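2-hydroxyisobutyryl-CoA synthetase (PDB 6HDY) is an AMP-binding enzyme of the ANL superfamily, with a large AMP-binding region followed by a smaller C-terminal domain. Local coordinates at residues Pro200-Ser203 with Ala204-Val207; Pro222-Ala225 with Ile226-Ala229; Asp262-Glu265 with Glu266-Ala270. One frame throughout, in Å; residues are numbered along the deposited sequence.

In the fold
Three helices met in succession each supply one local contact, so none of the contacts closes a long loop and none nests within or crosses another. Contact 1 starts helix 202-213, contact 2 makes up the first turns of helix 222-234 directly after strand 217-220, and contact 3 ends helix 258-268 just ahead of strand 271-274. The middle helix is the common partner: a hydrogen bond between the hydroxyls of Ser203 and Tyr224, and the packing of Leu206 and Val207, tie contact 1 to contact 2, while Tyr268 and Ile264 tie contact 3 to it. Contacts 1 and 3 do not touch. Together they join three neighbouring helices, the last two in beta-alpha-beta units of the parallel sheet.

Contact 1: residues Pro200-Ser203 with Ala204-Val207; sequences PGMS and ARLV. With SO4 (sulfate ion), chain F.
Gly201 stands at the N-cap, and its carbonyl oxygen accepts only a weak, long bond from Arg205 N (3.4 Å), whereas the following bond is short, with Leu206 N 2.8 Å from Met202 O. The positive phi of Gly201 (97°) suits glycine, since a side chain would press on the carbonyl oxygen of Pro200. Arg205 folds back along this opening turn: the bend about its CG-CD bond (chi3 -64°) returns the guanidinium toward the helix start, where Met202 CA lies over one face and Met202 CG is 3.9 Å from NH1. At the edge of the group, in its plane, a water accepts from Arg205 NH1 at 3.0 Å and donates to Pro200 O at 2.8 Å, joining loop to helix. A sulfate ion, probably from the crystallisation liquor, takes the Gly201 N-H through O3 (2.8 Å) and O2 (3.2 Å). Ser203 OG lies 3.7 Å from sulfate O3, and its hydrogen-bond partner is Tyr224 OH on helix 222-234. Met202 and Arg205 further pack on Val171 and Leu174 of the second subunit. Here, then, is an anion held by main-chain N-H at a helix N-terminus whose N-cap position is a glycine, beside a subunit interface.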
ATOM      1  N   PRO A 200       1.948  12.066  -4.886  1.00 43.60           N
ATOM      2  CA  PRO A 200       2.149  13.492  -4.557  1.00 44.53           C
ATOM      3  C   PRO A 200       1.079  13.960  -3.569  1.00 47.43           C
ATOM      4  O   PRO A 200      -0.082  13.536  -3.657  1.00 46.57           O
ATOM      5  CB  PRO A 200       2.037  14.204  -5.911  1.00 48.64           C
ATOM      6  CG  PRO A 200       1.275  13.266  -6.794  1.00 53.19           C
ATOM      7  CD  PRO A 200       1.595  11.878  -6.313  1.00 47.08           C
ATOM      8  N   GLY A 201       1.508  14.743  -2.590  1.00 43.34           N
ATOM      9  CA  GLY A 201       0.629  15.259  -1.551  1.00 43.17           C
ATOM     10  C   GLY A 201       0.669  14.431  -0.283  1.00 44.97           C
ATOM     11  O   GLY A 201       0.187  14.877   0.758  1.00 43.89           O
ATOM     12  N   MET A 202       1.286  13.240  -0.347  1.00 40.23           N
ATOM     13  CA  MET A 202       1.352  12.332   0.805  1.00 37.76           C
ATOM     14  C   MET A 202       2.179  12.838   1.976  1.00 40.35           C
ATOM     15  O   MET A 202       1.747  12.699   3.125  1.00 38.87           O
ATOM     16  CB  MET A 202       1.834  10.941   0.390  1.00 38.42           C
ATOM     17  CG  MET A 202       0.748  10.061  -0.154  1.00 41.10           C
ATOM     18  SD  MET A 202       1.359   8.363  -0.354  1.00 43.21           S
ATOM     19  CE  MET A 202      -0.160   7.534  -0.587  1.00 39.78           C
ATOM     20  N   SER A 203       3.380  13.376   1.697  1.00 36.58           N
ATOM     21  CA  SER A 203       4.330  13.834   2.715  1.00 36.76           C
ATOM     22  C   SER A 203       3.801  15.004   3.526  1.00 42.10           C
ATOM     23  O   SER A 203       3.986  15.041   4.748  1.00 41.23           O
ATOM     24  CB  SER A 203       5.666  14.187   2.070  1.00 42.59           C
ATOM     25  OG  SER A 203       6.066  13.144   1.198  1.00 52.55           O
ATOM     26  N   ALA A 204       3.112  15.946   2.855  1.00 40.78           N
ATOM     27  CA  ALA A 204       2.523  17.103   3.535  1.00 42.16           C
ATOM     28  C   ALA A 204       1.428  16.620   4.479  1.00 44.49           C
ATOM     29  O   ALA A 204       1.340  17.100   5.597  1.00 45.02           O
ATOM     30  CB  ALA A 204       1.966  18.100   2.521  1.00 44.36           C
ATOM     31  N   ARG A 205       0.650  15.614   4.059  1.00 40.61           N
ATOM     32  CA  ARG A 205      -0.409  15.054   4.892  1.00 38.84           C
ATOM     33  C   ARG A 205       0.142  14.188   6.030  1.00 40.22           C
ATOM     34  O   ARG A 205      -0.361  14.263   7.148  1.00 40.21           O
ATOM     35  CB  ARG A 205      -1.440  14.330   4.037  1.00 37.23           C
ATOM     36  CG  ARG A 205      -2.379  15.314   3.334  1.00 52.59           C
ATOM     37  CD  ARG A 205      -3.594  14.675   2.670  1.00 67.08           C
ATOM     38  NE  ARG A 205      -3.209  13.770   1.589  1.00 67.65           N
ATOM     39  CZ  ARG A 205      -2.997  12.471   1.755  1.00 72.54           C
ATOM     40  NH1 ARG A 205      -2.623  11.718   0.727  1.00 48.16           N
ATOM     41  NH2 ARG A 205      -3.148  11.914   2.951  1.00 58.90           N
ATOM     42  N   LEU A 206       1.219  13.433   5.763  1.00 35.75           N
ATOM     43  CA  LEU A 206       1.879  12.575   6.744  1.00 33.57           C
ATOM     44  C   LEU A 206       2.375  13.326   7.952  1.00 38.49           C
ATOM     45  O   LEU A 206       2.172  12.860   9.061  1.00 39.07           O
ATOM     46  CB  LEU A 206       3.040  11.774   6.113  1.00 31.84           C
ATOM     47  CG  LEU A 206       3.770  10.743   7.035  1.00 33.34           C
ATOM     48  CD1 LEU A 206       2.754   9.815   7.786  1.00 30.18           C
ATOM     49  CD2 LEU A 206       4.715   9.873   6.203  1.00 34.92           C
ATOM     50  N   VAL A 207       3.065  14.454   7.746  1.00 37.03           N
ATOM     51  CA  VAL A 207       3.606  15.256   8.844  1.00 37.29           C
ATOM     52  C   VAL A 207       2.475  15.690   9.793  1.00 40.88           C
ATOM     53  O   VAL A 207       2.654  15.594  11.010  1.00 41.53           O
ATOM     54  CB  VAL A 207       4.540  16.422   8.398  1.00 41.26           C
ATOM     55  CG1 VAL A 207       5.808  15.869   7.754  1.00 40.00           C
ATOM     56  CG2 VAL A 207       3.840  17.407   7.460  1.00 41.65           C
TER
HETATM   57  S   SO4 F 505       5.087  15.045  -2.651  1.00116.06           S
HETATM   58  O1  SO4 F 505       5.889  14.224  -3.553  1.00116.76           O
HETATM   59  O2  SO4 F 505       4.302  15.985  -3.452  1.00114.28           O
HETATM   60  O3  SO4 F 505       4.203  14.170  -1.871  1.00116.67           O
HETATM   61  O4  SO4 F 505       5.973  15.777  -1.736  1.00116.11           O
HETATM   62  O   HOH W   1      -2.019  12.299  -2.125  1.00 47.29           O

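Contact 2: residues Pro222-Ala225 with Ile226-Ala229; sequences PSYA and IHLA
Tyr224 and Leu228, one turn apart, form the dense part of this helical stretch. Leu228 N donates to Tyr224 O over 2.8 Å, nearly along the C=O axis, and Leu228 CB sits only 3.3 Å from the same oxygen. With CG anti to the backbone N (chi1 -168°), the tyrosine ring is sent outward, leaning toward the following turn, where Leu228 CD1 comes within 3.5 Å of Tyr224 OH, a hydroxyl hydrogen-bonded to Ser203 OG of helix 202-213. His227 meets the ring differently: its CD2 lies at the ring edge, in the plane of the phenol, 4.0 Å from Tyr224 CE1. Ala225 O is gripped twice, by Ala229 N at 3.2 Å and by the hydroxyl of Tyr268, so this buried carbonyl keeps a partner beyond its own helix.

Ser223, Ile226 and His227 are looser, partly exposed positions, and the weak 3.4 Å bond from Ile226 N to Pro222 O marks the slack. The imidazole of His227 approaches, to about 4 Å between nearest atoms, the sulfate bound at Gly201, and Arg462, from a loop, touches the His227 side chain.

Within the beta-alpha-beta unit of strands 217-220 and 246-249, the helix is flanked by helix 202-213, whose Leu206 and Val207 touch Leu228, and by helix 258-268, whose Ile264 covers Ala225 and Ile226, while Pro222 and Ala225 rest on Phe249 of the sheet.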
ATOM      1  N   PRO A 222      16.102   5.688   4.775  1.00 30.64           N
ATOM      2  CA  PRO A 222      16.783   6.822   5.437  1.00 32.04           C
ATOM      3  C   PRO A 222      16.608   8.133   4.673  1.00 37.87           C
ATOM      4  O   PRO A 222      16.526   9.177   5.303  1.00 38.82           O
ATOM      5  CB  PRO A 222      18.251   6.380   5.504  1.00 34.14           C
ATOM      6  CG  PRO A 222      18.239   4.900   5.256  1.00 36.33           C
ATOM      7  CD  PRO A 222      17.063   4.634   4.388  1.00 31.21           C
ATOM      8  N   SER A 223      16.508   8.065   3.316  1.00 35.95           N
ATOM      9  CA  SER A 223      16.275   9.204   2.410  1.00 37.43           C
ATOM     10  C   SER A 223      14.929   9.848   2.703  1.00 40.42           C
ATOM     11  O   SER A 223      14.854  11.073   2.777  1.00 41.11           O
ATOM     12  CB  SER A 223      16.281   8.758   0.950  1.00 40.56           C
ATOM     13  OG  SER A 223      17.591   8.426   0.544  1.00 48.09           O
ATOM     14  N   TYR A 224      13.871   9.031   2.834  1.00 35.09           N
ATOM     15  CA  TYR A 224      12.538   9.547   3.125  1.00 34.49           C
ATOM     16  C   TYR A 224      12.468  10.292   4.446  1.00 38.59           C
ATOM     17  O   TYR A 224      11.878  11.370   4.484  1.00 39.85           O
ATOM     18  CB  TYR A 224      11.445   8.476   3.051  1.00 34.08           C
ATOM     19  CG  TYR A 224      10.063   9.095   3.070  1.00 35.43           C
ATOM     20  CD1 TYR A 224       9.812  10.311   2.433  1.00 38.17           C
ATOM     21  CD2 TYR A 224       9.003   8.460   3.696  1.00 34.65           C
ATOM     22  CE1 TYR A 224       8.537  10.868   2.415  1.00 38.74           C
ATOM     23  CE2 TYR A 224       7.727   9.025   3.707  1.00 35.43           C
ATOM     24  CZ  TYR A 224       7.500  10.226   3.062  1.00 39.28           C
ATOM     25  OH  TYR A 224       6.250  10.786   3.049  1.00 37.76           O
ATOM     26  N   ALA A 225      13.060   9.737   5.516  1.00 34.04           N
ATOM     27  CA  ALA A 225      13.109  10.407   6.815  1.00 35.43           C
ATOM     28  C   ALA A 225      13.714  11.853   6.685  1.00 39.80           C
ATOM     29  O   ALA A 225      13.142  12.802   7.214  1.00 39.58           O
ATOM     30  CB  ALA A 225      13.928   9.576   7.775  1.00 36.21           C
ATOM     31  N   ILE A 226      14.802  12.015   5.915  1.00 36.88           N
ATOM     32  CA  ILE A 226      15.414  13.321   5.680  1.00 39.74           C
ATOM     33  C   ILE A 226      14.427  14.234   4.945  1.00 45.13           C
ATOM     34  O   ILE A 226      14.215  15.368   5.389  1.00 45.28           O
ATOM     35  CB  ILE A 226      16.820  13.241   4.985  1.00 43.97           C
ATOM     36  CG1 ILE A 226      17.893  12.751   5.980  1.00 45.15           C
ATOM     37  CG2 ILE A 226      17.261  14.614   4.407  1.00 44.49           C
ATOM     38  CD1 ILE A 226      18.824  11.757   5.400  1.00 52.20           C
ATOM     39  N   HIS A 227      13.810  13.735   3.845  1.00 41.75           N
ATOM     40  CA  HIS A 227      12.865  14.519   3.046  1.00 43.36           C
ATOM     41  C   HIS A 227      11.654  14.976   3.856  1.00 47.81           C
ATOM     42  O   HIS A 227      11.226  16.129   3.738  1.00 48.63           O
ATOM     43  CB  HIS A 227      12.459  13.782   1.765  1.00 44.00           C
ATOM     44  CG  HIS A 227      11.361  14.454   0.988  1.00 48.49           C
ATOM     45  ND1 HIS A 227      11.422  15.801   0.663  1.00 52.39           N
ATOM     46  CD2 HIS A 227      10.209  13.935   0.491  1.00 49.91           C
ATOM     47  CE1 HIS A 227      10.320  16.056  -0.023  1.00 52.17           C
ATOM     48  NE2 HIS A 227       9.551  14.973  -0.144  1.00 50.99           N
ATOM     49  N   LEU A 228      11.138  14.079   4.707  1.00 43.42           N
ATOM     50  CA  LEU A 228      10.000  14.327   5.582  1.00 43.06           C
ATOM     51  C   LEU A 228      10.256  15.452   6.607  1.00 48.38           C
ATOM     52  O   LEU A 228       9.325  16.210   6.896  1.00 49.60           O
ATOM     53  CB  LEU A 228       9.566  13.005   6.253  1.00 41.59           C
ATOM     54  CG  LEU A 228       8.123  12.895   6.710  1.00 45.66           C
ATOM     55  CD1 LEU A 228       7.156  13.081   5.547  1.00 45.93           C
ATOM     56  CD2 LEU A 228       7.895  11.568   7.394  1.00 45.32           C
ATOM     57  N   ALA A 229      11.511  15.606   7.109  1.00 44.32           N
ATOM     58  CA  ALA A 229      11.863  16.691   8.056  1.00 44.73           C
ATOM     59  C   ALA A 229      11.812  18.068   7.364  1.00 50.46           C
ATOM     60  O   ALA A 229      11.392  19.057   7.977  1.00 50.00           O
ATOM     61  CB  ALA A 229      13.236  16.453   8.667  1.00 45.21           C
TER

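Contact 3: residues Asp262-Glu265 with Glu266-Ala270; sequences DRIE and EAYGA
Ile264 and Tyr268 provide the apolar part of this helix end. Their side chains run side by side and point the same way, with Ile264 CG2 3.8 Å from Tyr268 CD2. A chi1 of -68° sets Tyr268 CG anti to its carbonyl carbon, beside the backbone N, and this brings the CD2 edge of the ring to Ile264 O, which lies near the ring plane, 3.3 Å from Tyr268 CD2.

Hydrogen bonding along the main chain is regular at first. Glu266 N bonds to Asp262 O and Ala267 N to Arg263 O, and Tyr268 N reaches Ile264 O at 3.1 Å. The pattern then changes, because Glu265 O receives two weak bonds, a short but strongly bent one from Gly269 N (2.8 Å, 124° at the hydrogen) and another from Ala270 N at 3.3 Å. The left-handed Gly269 (phi 63°) swings the Ala270 N-H back to Glu265 O, which Gly269 N already approaches. A CA-H...O contact adds to the closure, Glu265 CA lying 3.4 Å from Ala270 O, and Glu265 CG is 3.3 Å from Ala270 O.

Polar side-chain ends find partners outside the stretch: Glu265 OE2 accepts from Val272 N at the start of the next strand, Arg263 NE donates to Asn391 O, and the Tyr268 hydroxyl reaches helix 222-234.

A positive-phi glycine after the last helical residue, with a weak six-to-one bond from Ala270 N to Glu265 O, makes a Schellman-like C-cap, and it turns the chain from helix 258-268 into strand 271-274 of a beta-alpha-beta unit.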
ATOM      1  N   ASP A 262      23.277  10.624  12.326  1.00 48.54           N
ATOM      2  CA  ASP A 262      23.294  11.742  13.267  1.00 49.87           C
ATOM      3  C   ASP A 262      22.311  12.837  12.882  1.00 53.01           C
ATOM      4  O   ASP A 262      21.629  13.360  13.759  1.00 52.87           O
ATOM      5  CB  ASP A 262      24.731  12.275  13.459  1.00 55.00           C
ATOM      6  CG  ASP A 262      25.686  11.265  14.071  1.00 67.47           C
ATOM      7  OD1 ASP A 262      25.208  10.215  14.573  1.00 69.74           O
ATOM      8  OD2 ASP A 262      26.902  11.528  14.070  1.00 75.57           O
ATOM      9  N   ARG A 263      22.194  13.145  11.572  1.00 50.29           N
ATOM     10  CA  ARG A 263      21.225  14.133  11.071  1.00 50.54           C
ATOM     11  C   ARG A 263      19.788  13.691  11.336  1.00 51.10           C
ATOM     12  O   ARG A 263      18.977  14.507  11.768  1.00 52.82           O
ATOM     13  CB  ARG A 263      21.421  14.425   9.568  1.00 51.18           C
ATOM     14  CG  ARG A 263      22.383  15.585   9.299  1.00 58.30           C
ATOM     15  CD  ARG A 263      22.689  15.740   7.819  1.00 58.22           C
ATOM     16  NE  ARG A 263      23.729  16.743   7.575  1.00 56.99           N
ATOM     17  CZ  ARG A 263      23.538  17.893   6.930  1.00 72.75           C
ATOM     18  NH1 ARG A 263      22.344  18.192   6.427  1.00 57.12           N
ATOM     19  NH2 ARG A 263      24.543  18.748   6.771  1.00 62.54           N
ATOM     20  N   ILE A 264      19.475  12.407  11.110  1.00 44.17           N
ATOM     21  CA  ILE A 264      18.119  11.876  11.317  1.00 40.06           C
ATOM     22  C   ILE A 264      17.770  11.850  12.818  1.00 44.45           C
ATOM     23  O   ILE A 264      16.730  12.389  13.197  1.00 44.20           O
ATOM     24  CB  ILE A 264      17.861  10.523  10.596  1.00 39.84           C
ATOM     25  CG1 ILE A 264      18.212  10.619   9.086  1.00 39.71           C
ATOM     26  CG2 ILE A 264      16.392  10.087  10.786  1.00 37.30           C
ATOM     27  CD1 ILE A 264      18.340   9.297   8.356  1.00 33.61           C
ATOM     28  N   GLU A 265      18.637  11.268  13.665  1.00 43.25           N
ATOM     29  CA  GLU A 265      18.423  11.232  15.122  1.00 44.44           C
ATOM     30  C   GLU A 265      18.243  12.647  15.716  1.00 50.92           C
ATOM     31  O   GLU A 265      17.398  12.836  16.583  1.00 50.47           O
ATOM     32  CB  GLU A 265      19.584  10.519  15.841  1.00 46.37           C
ATOM     33  CG  GLU A 265      19.618   9.025  15.575  1.00 44.50           C
ATOM     34  CD  GLU A 265      20.468   8.168  16.490  1.00 48.50           C
ATOM     35  OE1 GLU A 265      21.317   8.724  17.221  1.00 51.59           O
ATOM     36  OE2 GLU A 265      20.271   6.932  16.489  1.00 42.20           O
ATOM     37  N   GLU A 266      18.993  13.637  15.212  1.00 49.72           N
ATOM     38  CA  GLU A 266      18.888  15.023  15.703  1.00 52.26           C
ATOM     39  C   GLU A 266      17.560  15.664  15.281  1.00 57.01           C
ATOM     40  O   GLU A 266      16.908  16.308  16.108  1.00 59.47           O
ATOM     41  CB  GLU A 266      20.115  15.878  15.277  1.00 55.19           C
ATOM     42  CG  GLU A 266      19.885  17.386  15.216  1.00 65.48           C
ATOM     43  CD  GLU A 266      19.597  18.103  16.525  1.00 98.43           C
ATOM     44  OE1 GLU A 266      20.443  18.040  17.447  1.00103.46           O
ATOM     45  OE2 GLU A 266      18.549  18.787  16.602  1.00 92.08           O
ATOM     46  N   ALA A 267      17.186  15.508  14.001  1.00 50.85           N
ATOM     47  CA  ALA A 267      15.969  16.079  13.428  1.00 50.69           C
ATOM     48  C   ALA A 267      14.699  15.585  14.119  1.00 52.98           C
ATOM     49  O   ALA A 267      13.755  16.354  14.254  1.00 53.27           O
ATOM     50  CB  ALA A 267      15.900  15.775  11.932  1.00 50.03           C
ATOM     51  N   TYR A 268      14.684  14.315  14.556  1.00 48.21           N
ATOM     52  CA  TYR A 268      13.527  13.687  15.197  1.00 46.73           C
ATOM     53  C   TYR A 268      13.630  13.516  16.713  1.00 51.91           C
ATOM     54  O   TYR A 268      12.614  13.260  17.355  1.00 51.26           O
ATOM     55  CB  TYR A 268      13.233  12.329  14.537  1.00 44.84           C
ATOM     56  CG  TYR A 268      12.730  12.444  13.116  1.00 44.25           C
ATOM     57  CD1 TYR A 268      11.383  12.676  12.849  1.00 44.78           C
ATOM     58  CD2 TYR A 268      13.594  12.282  12.034  1.00 44.00           C
ATOM     59  CE1 TYR A 268      10.909  12.757  11.538  1.00 44.38           C
ATOM     60  CE2 TYR A 268      13.128  12.344  10.719  1.00 43.30           C
ATOM     61  CZ  TYR A 268      11.788  12.594  10.476  1.00 46.57           C
ATOM     62  OH  TYR A 268      11.336  12.681   9.182  1.00 44.34           O
ATOM     63  N   GLY A 269      14.838  13.640  17.262  1.00 51.11           N
ATOM     64  CA  GLY A 269      15.106  13.441  18.688  1.00 52.41           C
ATOM     65  C   GLY A 269      14.792  12.012  19.093  1.00 54.50           C
ATOM     66  O   GLY A 269      14.194  11.775  20.143  1.00 55.37           O
ATOM     67  N   ALA A 270      15.135  11.054  18.219  1.00 47.72           N
ATOM     68  CA  ALA A 270      14.833   9.632  18.399  1.00 45.21           C
ATOM     69  C   ALA A 270      16.029   8.785  18.003  1.00 48.24           C
ATOM     70  O   ALA A 270      17.003   9.334  17.493  1.00 49.45           O
ATOM     71  CB  ALA A 270      13.616   9.261  17.546  1.00 43.09           C
TER